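Long-range contacts in putative polyketide cyclase (Acidithiobacillus ferrooxidans, PDB 3F9S), which is of unproven function but probably acts as a polyketide cyclase: residues A[2-7]-A[77-82]; A[71-76]-A[87-92]; A[108-113]-A[133-138]. One frame throughout, in Å; residues are numbered along the deposited sequence.

Contact 1 of 3, residues A[2-7]-A[77-82]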
loop_
_atom_site.group_PDB
_atom_site.type_symbol
_atom_site.label_atom_id
_atom_site.label_comp_id
_atom_site.label_asym_id
_atom_site.label_seq_id
_atom_site.Cartn_x
_atom_site.Cartn_y
_atom_site.Cartn_z
HETATM N N MSE A 2 13.657 -13.869 -15.679
HETATM C CA MSE A 2 14.699 -12.910 -16.052
HETATM C C MSE A 2 14.970 -11.686 -15.224
HETATM O O MSE A 2 16.000 -11.060 -15.432
HETATM C CB MSE A 2 14.451 -12.426 -17.489
HETATM C CG MSE A 2 14.590 -13.551 -18.478
HETATM SE SE MSE A 2 14.691 -12.917 -20.252
HETATM C CE MSE A 2 12.895 -12.225 -20.275
ATOM N N SER A 3 14.054 -11.287 -14.353
ATOM C CA SER A 3 14.200 -10.022 -13.608
ATOM C C SER A 3 14.061 -8.854 -14.610
ATOM O O SER A 3 13.794 -9.057 -15.814
ATOM C CB SER A 3 15.467 -9.906 -12.735
ATOM O OG SER A 3 15.335 -8.824 -11.824
ATOM N N ILE A 4 14.242 -7.643 -14.113
ATOM C CA ILE A 4 13.898 -6.486 -14.900
ATOM C C ILE A 4 14.860 -6.134 -16.000
ATOM O O ILE A 4 16.044 -6.494 -15.982
ATOM C CB ILE A 4 13.676 -5.225 -14.044
ATOM C CG1 ILE A 4 14.957 -4.794 -13.315
ATOM C CG2 ILE A 4 12.496 -5.384 -13.093
ATOM C CD1 ILE A 4 14.790 -3.428 -12.761
ATOM N N SER A 5 14.333 -5.385 -16.958
ATOM C CA SER A 5 15.171 -4.797 -17.971
ATOM C C SER A 5 15.393 -3.366 -17.502
ATOM O O SER A 5 14.728 -2.865 -16.564
ATOM C CB SER A 5 14.535 -4.830 -19.358
ATOM O OG SER A 5 13.631 -3.764 -19.566
ATOM N N SER A 6 16.286 -2.701 -18.217
ATOM C CA SER A 6 16.616 -1.291 -17.976
ATOM C C SER A 6 15.417 -0.340 -18.074
ATOM O O SER A 6 15.473 0.781 -17.575
ATOM C CB SER A 6 17.672 -0.826 -18.984
ATOM O OG SER A 6 17.174 -0.858 -20.305
ATOM N N LYS A 7 14.352 -0.773 -18.743
ATOM C CA LYS A 7 13.180 0.056 -18.972
ATOM C C LYS A 7 11.967 -0.240 -18.104
ATOM O O LYS A 7 10.884 0.244 -18.403
ATOM C CB LYS A 7 12.838 0.021 -20.467
ATOM C CG LYS A 7 13.948 0.686 -21.268
ATOM C CD LYS A 7 13.597 0.937 -22.715
ATOM C CE LYS A 7 14.743 1.717 -23.398
ATOM N NZ LYS A 7 15.063 3.020 -22.760
ATOM N N LEU A 77 8.307 5.475 -8.302
ATOM C CA LEU A 77 8.649 4.152 -8.837
ATOM C C LEU A 77 9.929 3.782 -8.132
ATOM O O LEU A 77 10.878 4.553 -8.173
ATOM C CB LEU A 77 8.861 4.179 -10.338
ATOM C CG LEU A 77 7.590 4.368 -11.148
ATOM C CD1 LEU A 77 7.927 4.581 -12.602
ATOM C CD2 LEU A 77 6.641 3.187 -10.987
ATOM N N PHE A 78 9.919 2.633 -7.460
ATOM C CA PHE A 78 11.037 2.191 -6.638
ATOM C C PHE A 78 11.423 0.809 -7.137
ATOM O O PHE A 78 10.709 -0.145 -6.883
ATOM C CB PHE A 78 10.615 2.195 -5.175
ATOM C CG PHE A 78 9.999 3.481 -4.759
ATOM C CD1 PHE A 78 10.786 4.533 -4.311
ATOM C CD2 PHE A 78 8.615 3.660 -4.846
ATOM C CE1 PHE A 78 10.194 5.748 -3.935
ATOM C CE2 PHE A 78 8.045 4.867 -4.494
ATOM C CZ PHE A 78 8.826 5.898 -4.031
ATOM N N ALA A 79 12.527 0.729 -7.879
ATOM C CA ALA A 79 12.977 -0.491 -8.538
ATOM C C ALA A 79 13.980 -1.188 -7.640
ATOM O O ALA A 79 14.904 -0.560 -7.143
ATOM C CB ALA A 79 13.632 -0.197 -9.905
ATOM N N ASP A 80 13.779 -2.477 -7.405
ATOM C CA ASP A 80 14.748 -3.253 -6.645
ATOM C C ASP A 80 14.619 -4.682 -7.106
ATOM O O ASP A 80 13.562 -5.286 -6.946
ATOM C CB ASP A 80 14.485 -3.150 -5.152
ATOM C CG ASP A 80 15.517 -3.865 -4.317
ATOM O OD1 ASP A 80 16.359 -4.616 -4.850
ATOM O OD2 ASP A 80 15.534 -3.629 -3.102
ATOM N N GLY A 81 15.704 -5.203 -7.677
ATOM C CA GLY A 81 15.744 -6.589 -8.136
ATOM C C GLY A 81 14.758 -6.779 -9.261
ATOM O O GLY A 81 14.700 -5.950 -10.166
ATOM N N ASP A 82 13.926 -7.812 -9.134
ATOM C CA ASP A 82 12.869 -8.150 -10.091
ATOM C C ASP A 82 11.547 -7.422 -9.893
ATOM O O ASP A 82 10.537 -7.804 -10.495
ATOM C CB ASP A 82 12.630 -9.684 -10.083
ATOM C CG ASP A 82 11.997 -10.230 -8.781
ATOM O OD1 ASP A 82 11.929 -9.536 -7.739
ATOM O OD2 ASP A 82 11.589 -11.414 -8.787
#
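With OG of Ser-3 anti to its backbone N (chi1 -165°) and CG1 of Ile-4 set between its own N and carbonyl carbon (chi1 64°), the two neighbouring side chains reach the turn at Gly-81 and Asp-82. That turn links strands 71-80 and 83-93, a beta hairpin of the NTF2-like fold, and the N-terminal residues 2-7 lie against its end. No hydrogen bond joins the two segments. The hydroxyl of Ser-3 rests on the chain itself, its OG 3.1 Å from CA of Asp-82, and the same OG stands 3.3 Å from CB of Asp-82. Its approach to the peptide N of Asp-82 has a poor angle for a bond. Gly-81 turns the chain here with a positive phi of 65°, a backbone conformation that glycine adopts more easily than other residues.

Ile-4 lies against the carbonyl of this turn. CG2 of Ile-4 also comes within 3.9 Å of C of Asp-82, while CD1 of Ile-4 just reaches CB of Ala-79 at 4.5 Å, a light apolar touch. The N-terminal segment has further ties: the backbone of Ser-3 pairs with Gly-120, and Ile-4 also packs on Phe-118. Asp-80, at the end of the strand, forms a salt bridge with Lys-9 of the second subunit. Three carbons of Ile-4 gather round one oxygen, and the nearest of them, CG1, is 3.4 Å from O of Gly-81.

Contact 2 of 3, residues A[71-76]-A[87-92]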
loop_
_atom_site.group_PDB
_atom_site.type_symbol
_atom_site.label_atom_id
_atom_site.label_comp_id
_atom_site.label_asym_id
_atom_site.label_seq_id
_atom_site.Cartn_x
_atom_site.Cartn_y
_atom_site.Cartn_z
ATOM N N CYS A 71 -8.157 7.180 -13.492
ATOM C CA CYS A 71 -6.852 7.574 -13.957
ATOM C C CYS A 71 -5.889 7.405 -12.807
ATOM O O CYS A 71 -6.162 7.866 -11.711
ATOM C CB CYS A 71 -6.853 9.029 -14.422
ATOM S SG CYS A 71 -5.321 9.405 -15.270
ATOM N N PHE A 72 -4.795 6.715 -13.078
ATOM C CA PHE A 72 -3.718 6.504 -12.115
ATOM C C PHE A 72 -2.675 7.569 -12.370
ATOM O O PHE A 72 -2.357 7.866 -13.517
ATOM C CB PHE A 72 -3.100 5.140 -12.283
ATOM C CG PHE A 72 -3.995 4.041 -11.842
ATOM C CD1 PHE A 72 -5.052 3.630 -12.651
ATOM C CD2 PHE A 72 -3.807 3.431 -10.614
ATOM C CE1 PHE A 72 -5.900 2.607 -12.238
ATOM C CE2 PHE A 72 -4.641 2.408 -10.195
ATOM C CZ PHE A 72 -5.678 1.978 -11.015
ATOM N N ASP A 73 -2.160 8.129 -11.284
ATOM C CA ASP A 73 -1.185 9.194 -11.311
ATOM C C ASP A 73 -0.033 8.675 -10.477
ATOM O O ASP A 73 -0.069 8.738 -9.252
ATOM C CB ASP A 73 -1.844 10.450 -10.726
ATOM C CG ASP A 73 -0.892 11.610 -10.555
ATOM O OD1 ASP A 73 0.274 11.547 -11.004
ATOM O OD2 ASP A 73 -1.350 12.592 -9.942
ATOM N N ILE A 74 1.000 8.194 -11.167
ATOM C CA ILE A 74 2.129 7.558 -10.520
ATOM C C ILE A 74 2.856 8.643 -9.752
ATOM O O ILE A 74 3.107 9.727 -10.279
ATOM C CB ILE A 74 3.069 6.882 -11.532
ATOM C CG1 ILE A 74 2.353 5.743 -12.257
ATOM C CG2 ILE A 74 4.318 6.315 -10.837
ATOM C CD1 ILE A 74 3.169 5.135 -13.363
ATOM N N GLN A 75 3.132 8.341 -8.496
ATOM C CA GLN A 75 3.851 9.225 -7.605
ATOM C C GLN A 75 5.305 8.839 -7.543
ATOM O O GLN A 75 6.163 9.700 -7.647
ATOM C CB GLN A 75 3.241 9.194 -6.214
ATOM C CG GLN A 75 1.796 9.635 -6.218
ATOM C CD GLN A 75 1.613 11.012 -6.774
ATOM O OE1 GLN A 75 1.108 11.187 -7.890
ATOM N NE2 GLN A 75 2.084 11.995 -6.043
ATOM N N GLY A 76 5.589 7.577 -7.289
ATOM C CA GLY A 76 6.956 7.119 -7.197
ATOM C C GLY A 76 7.101 5.755 -7.812
ATOM O O GLY A 76 6.136 4.986 -7.870
ATOM N N THR A 87 3.904 3.793 -6.382
ATOM C CA THR A 87 2.948 4.463 -5.512
ATOM C C THR A 87 2.175 5.343 -6.456
ATOM O O THR A 87 2.715 5.856 -7.435
ATOM C CB THR A 87 3.610 5.257 -4.407
ATOM O OG1 THR A 87 4.583 6.132 -4.959
ATOM C CG2 THR A 87 4.276 4.304 -3.414
ATOM N N TRP A 88 0.896 5.543 -6.140
ATOM C CA TRP A 88 0.021 6.266 -7.024
ATOM C C TRP A 88 -1.178 6.856 -6.330
ATOM O O TRP A 88 -1.558 6.430 -5.240
ATOM C CB TRP A 88 -0.468 5.352 -8.147
ATOM C CG TRP A 88 -0.912 3.992 -7.702
ATOM C CD1 TRP A 88 -0.156 2.905 -7.641
ATOM C CD2 TRP A 88 -2.221 3.601 -7.286
ATOM N NE1 TRP A 88 -0.866 1.827 -7.191
ATOM C CE2 TRP A 88 -2.155 2.221 -6.959
ATOM C CE3 TRP A 88 -3.426 4.277 -7.123
ATOM C CZ2 TRP A 88 -3.256 1.498 -6.537
ATOM C CZ3 TRP A 88 -4.542 3.566 -6.681
ATOM C CH2 TRP A 88 -4.443 2.182 -6.384
ATOM N N LEU A 89 -1.696 7.887 -6.981
ATOM C CA LEU A 89 -2.948 8.510 -6.652
ATOM C C LEU A 89 -3.845 8.066 -7.782
ATOM O O LEU A 89 -3.394 7.625 -8.843
ATOM C CB LEU A 89 -2.810 10.016 -6.638
ATOM C CG LEU A 89 -1.774 10.497 -5.635
ATOM C CD1 LEU A 89 -1.704 12.004 -5.718
ATOM C CD2 LEU A 89 -2.006 10.043 -4.207
ATOM N N TRP A 90 -5.133 8.215 -7.547
ATOM C CA TRP A 90 -6.125 7.728 -8.464
ATOM C C TRP A 90 -7.323 8.605 -8.340
ATOM O O TRP A 90 -7.639 9.082 -7.245
ATOM C CB TRP A 90 -6.449 6.334 -7.993
ATOM C CG TRP A 90 -7.463 5.576 -8.713
ATOM C CD1 TRP A 90 -7.235 4.715 -9.721
ATOM C CD2 TRP A 90 -8.859 5.517 -8.429
ATOM N NE1 TRP A 90 -8.389 4.112 -10.099
ATOM C CE2 TRP A 90 -9.414 4.584 -9.322
ATOM C CE3 TRP A 90 -9.692 6.133 -7.483
ATOM C CZ2 TRP A 90 -10.762 4.265 -9.314
ATOM C CZ3 TRP A 90 -11.032 5.824 -7.477
ATOM C CH2 TRP A 90 -11.565 4.914 -8.398
ATOM N N THR A 91 -7.942 8.880 -9.477
ATOM C CA THR A 91 -9.130 9.681 -9.508
ATOM C C THR A 91 -10.070 9.005 -10.473
ATOM O O THR A 91 -9.626 8.392 -11.435
ATOM C CB THR A 91 -8.828 11.108 -9.990
ATOM O OG1 THR A 91 -8.281 11.054 -11.309
ATOM C CG2 THR A 91 -7.820 11.783 -9.050
ATOM N N ALA A 92 -11.350 9.097 -10.175
ATOM C CA ALA A 92 -12.398 8.549 -11.032
ATOM C C ALA A 92 -13.675 9.258 -10.654
ATOM O O ALA A 92 -13.793 9.770 -9.546
ATOM C CB ALA A 92 -12.525 7.071 -10.801
HETATM O O HOH W 1 -5.279 10.412 -10.992
#
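Phe-72 stands between Trp-88 and Trp-90 on one face of the antiparallel hairpin formed by strands 71-80 and 83-93, and the three rings make a close aromatic cluster. Trp-90 presents the edge of its pyrrole ring to the face of Phe-72: CD1 of Trp-90 lies 3.3 Å above the plane of the Phe-72 ring, over its centre. The planes meet at 73°. Phe-72 in turn directs its own edge at the face of Trp-88, with CD2 of Phe-72 3.6 Å from CE3 of Trp-88 and planes at 66°, so both pairs are T-shaped. The indole nitrogens are bonded elsewhere, Trp-88 NE1 to Thr-114 and Trp-90 NE1 to Gln-70.

On the other face the packing is looser around Asp-73, which is exposed, and wetter at Cys-71 and Thr-91, where a water donates to O of Cys-71 while also bonding to OG1 of Thr-91. Leu-89, on the same face, touches His-40 of the second subunit. The side chain of Gln-75, bent at chi2, lies across Leu-89 with CG of Gln-75 3.7 Å from CG of Leu-89.

Paired backbone bonds join Cys-71 to Thr-91 and Asp-73 to Leu-89. Beyond them a classic beta bulge sets Gln-75 and Gly-76 opposite Thr-87: O of Thr-87 takes N of Gln-75 at 2.7 Å and, weakly, N of Gly-76 at 3.4 Å. A glycerol, likely carried over from crystallisation, lies about 4 Å from the side chain of Phe-72. With both indole N-H groups engaged by Thr-114 and Gln-70, the meeting of the two tryptophans with Phe-72 is essentially apolar, and the cluster might line a pocket.

Contact 3 of 3, residues A[108-113]-A[133-138]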
loop_
_atom_site.group_PDB
_atom_site.type_symbol
_atom_site.label_atom_id
_atom_site.label_comp_id
_atom_site.label_asym_id
_atom_site.label_seq_id
_atom_site.Cartn_x
_atom_site.Cartn_y
_atom_site.Cartn_z
ATOM N N ILE A 108 -13.960 10.678 -7.040
ATOM C CA ILE A 108 -13.504 9.773 -5.994
ATOM C C ILE A 108 -11.986 9.787 -6.126
ATOM O O ILE A 108 -11.457 9.704 -7.241
ATOM C CB ILE A 108 -14.045 8.336 -6.180
ATOM C CG1 ILE A 108 -15.572 8.322 -6.146
ATOM C CG2 ILE A 108 -13.504 7.401 -5.094
ATOM C CD1 ILE A 108 -16.207 8.814 -4.848
ATOM N N LYS A 109 -11.301 9.896 -4.990
ATOM C CA LYS A 109 -9.848 9.912 -4.938
ATOM C C LYS A 109 -9.353 8.741 -4.107
ATOM O O LYS A 109 -9.943 8.392 -3.089
ATOM C CB LYS A 109 -9.332 11.210 -4.345
ATOM C CG LYS A 109 -9.584 12.401 -5.244
ATOM C CD LYS A 109 -8.635 13.554 -4.906
ATOM C CE LYS A 109 -8.587 14.600 -6.026
ATOM N NZ LYS A 109 -7.335 15.422 -5.968
HETATM N N MSE A 110 -8.272 8.129 -4.556
HETATM C CA MSE A 110 -7.703 6.996 -3.839
HETATM C C MSE A 110 -6.210 7.063 -4.049
HETATM O O MSE A 110 -5.735 7.782 -4.920
HETATM C CB MSE A 110 -8.262 5.681 -4.400
HETATM C CG MSE A 110 -7.771 4.458 -3.674
HETATM SE SE MSE A 110 -8.665 2.934 -4.240
HETATM C CE MSE A 110 -7.913 2.614 -5.763
ATOM N N SER A 111 -5.477 6.367 -3.198
ATOM C CA SER A 111 -4.041 6.226 -3.352
ATOM C C SER A 111 -3.718 4.795 -3.121
ATOM O O SER A 111 -4.490 4.060 -2.517
ATOM C CB SER A 111 -3.262 7.112 -2.389
ATOM O OG SER A 111 -3.647 6.863 -1.060
ATOM N N GLY A 112 -2.579 4.382 -3.648
ATOM C CA GLY A 112 -2.192 3.024 -3.483
ATOM C C GLY A 112 -0.731 2.817 -3.754
ATOM O O GLY A 112 -0.021 3.714 -4.180
ATOM N N ALA A 113 -0.309 1.616 -3.407
ATOM C CA ALA A 113 1.047 1.176 -3.632
ATOM C C ALA A 113 0.961 -0.218 -4.210
ATOM O O ALA A 113 0.215 -1.054 -3.707
ATOM C CB ALA A 113 1.825 1.234 -2.351
ATOM N N LEU A 133 -10.681 2.263 2.221
ATOM C CA LEU A 133 -11.496 2.873 3.260
ATOM C C LEU A 133 -11.824 4.330 2.887
ATOM O O LEU A 133 -12.964 4.765 3.076
ATOM C CB LEU A 133 -10.842 2.801 4.641
ATOM C CG LEU A 133 -11.702 3.361 5.775
ATOM C CD1 LEU A 133 -13.067 2.623 5.853
ATOM C CD2 LEU A 133 -10.966 3.283 7.083
ATOM N N GLY A 134 -10.833 5.042 2.360
ATOM C CA GLY A 134 -10.989 6.402 1.852
ATOM C C GLY A 134 -12.097 6.474 0.822
ATOM O O GLY A 134 -13.002 7.284 0.951
ATOM N N VAL A 135 -12.066 5.585 -0.166
ATOM C CA VAL A 135 -13.136 5.534 -1.182
ATOM C C VAL A 135 -14.494 5.255 -0.526
ATOM O O VAL A 135 -15.463 5.966 -0.784
ATOM C CB VAL A 135 -12.828 4.482 -2.288
ATOM C CG1 VAL A 135 -13.959 4.376 -3.312
ATOM C CG2 VAL A 135 -11.567 4.850 -2.994
ATOM N N TYR A 136 -14.536 4.231 0.326
ATOM C CA TYR A 136 -15.729 3.814 1.084
ATOM C C TYR A 136 -16.323 5.017 1.817
ATOM O O TYR A 136 -17.516 5.292 1.687
ATOM C CB TYR A 136 -15.312 2.673 2.033
ATOM C CG TYR A 136 -16.350 2.104 2.965
ATOM C CD1 TYR A 136 -16.661 2.747 4.167
ATOM C CD2 TYR A 136 -16.942 0.863 2.704
ATOM C CE1 TYR A 136 -17.590 2.206 5.052
ATOM C CE2 TYR A 136 -17.866 0.312 3.588
ATOM C CZ TYR A 136 -18.175 0.985 4.764
ATOM O OH TYR A 136 -19.112 0.443 5.613
ATOM N N GLN A 137 -15.472 5.757 2.524
ATOM C CA GLN A 137 -15.857 6.984 3.233
ATOM C C GLN A 137 -16.390 8.092 2.316
ATOM O O GLN A 137 -17.392 8.742 2.638
ATOM C CB GLN A 137 -14.668 7.540 4.021
ATOM C CG GLN A 137 -14.310 6.717 5.250
ATOM C CD GLN A 137 -13.017 7.174 5.899
ATOM O OE1 GLN A 137 -12.244 7.926 5.312
ATOM N NE2 GLN A 137 -12.772 6.709 7.118
ATOM N N GLN A 138 -15.696 8.319 1.203
ATOM C CA GLN A 138 -16.105 9.320 0.208
ATOM C C GLN A 138 -17.457 8.993 -0.425
ATOM O O GLN A 138 -18.259 9.902 -0.663
ATOM C CB GLN A 138 -15.069 9.458 -0.899
ATOM C CG GLN A 138 -13.753 10.070 -0.470
ATOM C CD GLN A 138 -12.716 9.851 -1.544
ATOM O OE1 GLN A 138 -12.928 10.229 -2.696
ATOM N NE2 GLN A 138 -11.602 9.230 -1.190
#
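The C-terminal helix 132-142 of this NTF2-like fold runs nearly antiparallel to strand 107-118, their short segments at 169°, and Gln-138 and Val-135 on the helix meet Ile-108, Lys-109 and Met-110 on the strand. Gln-138 has CG anti to its carbonyl carbon and an extended chain beyond it (chi2 166°), which carries CD out to the backbone of Lys-109. The carboxamide grips that backbone twice, much as a neighbouring strand would. N of Lys-109 donates to OE1 of Gln-138 over 2.8 Å, nearly straight at 172° and on a lone pair of the amide oxygen. In return NE2 of Gln-138 donates a hydrogen bond to O of Lys-109 at 2.7 Å, again on a lone pair, and the two bonds together fix the rotation of the carboxamide. A weak bond from NE2 also reaches O of Gly-134, one turn back. An alanine in place of Gln-138 would probably leave N and O of Lys-109 without these partners, the strand then held here mainly by the Val-135 packing.

Beside the polar grip, Val-135 spreads its two methyls. CG1 of Val-135 meets CG2 of Ile-108 at 3.5 Å, while CG2 of Val-135 rests 3.7 Å from both CB and SE of Met-110, a selenomethionine.

On the sheet, strand 107-118 lies between 122-130 and 83-93, and Ile-108 and Met-110 both pack on Trp-90. Tyr-136, on the helix, packs on Leu-133 of the second subunit.

From the N terminus, contact 1 closes a long loop that holds helices 8-21 and 53-66, bringing residues 2-7 to the tip of the hairpin between strands 71-80 and 83-93. Contact 2 zips that hairpin and crosses contact 1 along the chain, since its first segment precedes 77-82 and its second follows it; the two touch where Phe-78 packs on Thr-87. Contact 3 comes in series after both and joins strand 107-118 to the C-terminal helix. Its strand neighbours 83-93 in the sheet, so contacts 2 and 3 meet through backbone pairs such as Trp-88 with Gly-112, whereas contacts 1 and 3 do not touch. All three reach the second subunit.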